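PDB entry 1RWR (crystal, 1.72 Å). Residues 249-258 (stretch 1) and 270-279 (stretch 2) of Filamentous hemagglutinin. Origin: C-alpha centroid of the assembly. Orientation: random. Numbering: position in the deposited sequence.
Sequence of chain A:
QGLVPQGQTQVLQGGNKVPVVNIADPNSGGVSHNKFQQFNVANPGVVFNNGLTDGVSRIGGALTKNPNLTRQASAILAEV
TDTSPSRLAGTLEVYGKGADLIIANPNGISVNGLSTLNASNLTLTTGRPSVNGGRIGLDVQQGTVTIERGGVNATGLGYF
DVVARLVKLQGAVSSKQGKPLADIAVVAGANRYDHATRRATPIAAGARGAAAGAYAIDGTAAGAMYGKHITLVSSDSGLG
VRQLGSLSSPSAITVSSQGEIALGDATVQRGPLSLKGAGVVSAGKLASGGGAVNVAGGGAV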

# COMPACT_ATOMS: atom_id res chain seq x y z
N SER A 249 16.02 1.78 9.06
CA SER A 249 16.12 0.68 8.09
C SER A 249 17.46 -0.06 8.18
O SER A 249 18.52 0.58 8.27
CB SER A 249 16.00 1.23 6.67
OG SER A 249 16.30 0.21 5.76
N PRO A 250 17.45 -1.39 8.14
CA PRO A 250 18.73 -2.10 8.07
C PRO A 250 19.54 -1.79 6.83
O PRO A 250 20.76 -1.89 6.89
CB PRO A 250 18.33 -3.56 8.10
CG PRO A 250 16.97 -3.59 7.72
CD PRO A 250 16.32 -2.33 8.29
N SER A 251 18.90 -1.49 5.70
CA SER A 251 19.62 -1.56 4.42
C SER A 251 19.58 -0.34 3.51
O SER A 251 20.49 -0.15 2.73
CB SER A 251 19.13 -2.78 3.64
OG SER A 251 19.43 -3.97 4.36
N ALA A 252 18.52 0.47 3.57
CA ALA A 252 18.49 1.68 2.74
C ALA A 252 17.32 2.57 3.07
O ALA A 252 16.22 2.09 3.29
CB ALA A 252 18.42 1.37 1.24
N ILE A 253 17.57 3.87 2.98
CA ILE A 253 16.52 4.88 2.93
C ILE A 253 16.80 5.75 1.73
O ILE A 253 17.91 6.33 1.58
CB ILE A 253 16.48 5.71 4.24
CG1 ILE A 253 16.05 4.86 5.43
CG2 ILE A 253 15.57 6.94 4.11
CD1 ILE A 253 16.29 5.52 6.79
N THR A 254 15.83 5.85 0.86
CA THR A 254 15.93 6.65 -0.35
C THR A 254 14.74 7.57 -0.44
O THR A 254 13.59 7.12 -0.36
CB THR A 254 15.96 5.74 -1.57
OG1 THR A 254 16.98 4.73 -1.39
CG2 THR A 254 16.31 6.50 -2.84
N VAL A 255 15.00 8.86 -0.61
CA VAL A 255 13.92 9.83 -0.85
C VAL A 255 14.21 10.60 -2.13
O VAL A 255 15.31 11.17 -2.29
CB VAL A 255 13.77 10.81 0.34
CG1 VAL A 255 12.57 11.69 0.13
CG2 VAL A 255 13.68 10.10 1.64
N SER A 256 13.23 10.65 -3.02
CA SER A 256 13.30 11.37 -4.29
C SER A 256 12.10 12.32 -4.36
O SER A 256 10.95 11.91 -4.15
CB SER A 256 13.32 10.36 -5.45
OG SER A 256 13.18 10.99 -6.73
N SER A 257 12.36 13.59 -4.62
CA SER A 257 11.32 14.58 -4.70
C SER A 257 11.53 15.52 -5.86
O SER A 257 12.67 15.90 -6.14
CB SER A 257 11.25 15.36 -3.39
OG SER A 257 10.24 16.37 -3.42
N GLN A 258 10.45 15.92 -6.52
CA GLN A 258 10.52 16.99 -7.54
C GLN A 258 10.24 18.36 -6.92
O GLN A 258 9.99 19.33 -7.63
CB GLN A 258 9.61 16.67 -8.72
CG GLN A 258 9.98 15.36 -9.42
CD GLN A 258 11.45 15.32 -9.81
OE1 GLN A 258 12.16 14.33 -9.54
NE2 GLN A 258 11.91 16.40 -10.44
N ARG A 270 23.14 -0.64 7.68
CA ARG A 270 24.15 -1.22 6.77
C ARG A 270 23.73 -0.92 5.35
O ARG A 270 23.32 -1.80 4.61
CB ARG A 270 24.25 -2.75 6.95
CG ARG A 270 24.89 -3.23 8.25
CD ARG A 270 26.43 -3.19 8.25
NE ARG A 270 26.93 -3.70 9.54
CZ ARG A 270 27.33 -2.93 10.54
NH2 ARG A 270 27.76 -3.46 11.67
N GLY A 271 23.82 0.34 4.98
CA GLY A 271 23.50 0.77 3.63
C GLY A 271 23.39 2.26 3.46
O GLY A 271 23.61 3.00 4.41
N PRO A 272 23.02 2.71 2.25
CA PRO A 272 23.00 4.13 1.94
C PRO A 272 21.73 4.85 2.38
O PRO A 272 20.63 4.30 2.34
CB PRO A 272 23.08 4.15 0.42
CG PRO A 272 22.35 2.94 0.03
CD PRO A 272 22.69 1.89 1.07
N LEU A 273 21.93 6.10 2.76
CA LEU A 273 20.86 7.06 3.00
C LEU A 273 21.00 8.11 1.89
O LEU A 273 21.99 8.83 1.82
CB LEU A 273 21.01 7.63 4.42
CG LEU A 273 19.77 8.07 5.19
CD1 LEU A 273 20.04 8.23 6.65
CD2 LEU A 273 19.33 9.38 4.57
N SER A 274 20.03 8.17 0.99
CA SER A 274 20.13 9.05 -0.16
C SER A 274 18.89 9.93 -0.30
O SER A 274 17.74 9.42 -0.34
CB SER A 274 20.36 8.20 -1.39
OG SER A 274 20.19 8.96 -2.56
N LEU A 275 19.11 11.24 -0.37
CA LEU A 275 18.05 12.23 -0.52
C LEU A 275 18.27 13.06 -1.79
O LEU A 275 19.33 13.70 -1.97
CB LEU A 275 17.93 13.12 0.71
CG LEU A 275 17.95 12.46 2.11
CD1 LEU A 275 17.87 13.51 3.21
CD2 LEU A 275 16.83 11.43 2.33
N LYS A 276 17.32 13.06 -2.69
CA LYS A 276 17.50 13.77 -3.93
C LYS A 276 16.24 14.57 -4.18
O LYS A 276 15.17 14.00 -4.41
CB LYS A 276 17.76 12.82 -5.11
CG LYS A 276 18.91 11.82 -4.96
CD LYS A 276 20.22 12.34 -5.53
CE LYS A 276 21.21 11.21 -5.89
NZ LYS A 276 22.50 11.84 -6.37
N GLY A 277 16.35 15.90 -4.10
CA GLY A 277 15.22 16.76 -4.37
C GLY A 277 15.48 17.88 -5.34
O GLY A 277 16.61 18.30 -5.54
N ALA A 278 14.42 18.40 -5.94
CA ALA A 278 14.56 19.55 -6.80
C ALA A 278 14.64 20.83 -5.99
O ALA A 278 15.34 21.74 -6.37
CB ALA A 278 13.43 19.60 -7.81
N GLY A 279 13.93 20.91 -4.88
CA GLY A 279 13.99 22.06 -4.01
C GLY A 279 14.96 21.88 -2.86
O GLY A 279 15.93 21.14 -2.97
O HOH W 1 22.10 -4.27 4.42
O HOH W 2 19.58 4.76 -0.46
O HOH W 3 17.27 9.55 -3.80

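What fixes the two strands side by side? They run parallel, their axes 4.7 Å apart and their directions within 1°, and the backbone does most of the joining. I253 and V255 use both amide and carbonyl: I253 N donates to P272 O (3.2 Å), S274 N to I253 O (2.9 Å), V255 N to S274 O (2.8 Å) and K276 N to V255 O (2.8 Å). S257 N then donates to K276 O at 2.8 Å. P272, lacking an amide hydrogen, can still serve here because its carbonyl is the part used.

How do the side chains sort themselves? Extended backbones alternate them, and the parallel register sets I253 beside L273, T254 beside S274, V255 beside L275 and S256 beside K276. I253 and V255 lie beside L273 and L275 on one buried face, while T254 and S256 pair with S274 and K276 on the more exposed face.

Why do the aliphatic rotamers suit that buried face? V255 is t and L275 is m, t at chi1 and chi2; in these conformations V255 CG2 meets L275 CD2 at 3.5 Å, the end of the leucine coming nearer than its CA-to-CB bond suggests. I253 (m, t) and L273 (t, t) pack more loosely, with I253 CB 4.2 Å from L273 CG.

What do the polar side chains do? T254 and S274 reach the other strand through water. T254, in m, places OG1 2.8 Å from water 2, which donates to P272 O at 3.0 Å. S274, in t, has OG 3.2 Å from water 3, which donates to V255 O at 3.0 Å. The end of K276 leads away from the other stretch, and the residue is exposed.

Why glycine at G271? An ideal CB there would lie 1.8 Å from S251 O, a clash; without one, G271 CA approaches S251 O to 3.3 Å in a CA-H...O contact.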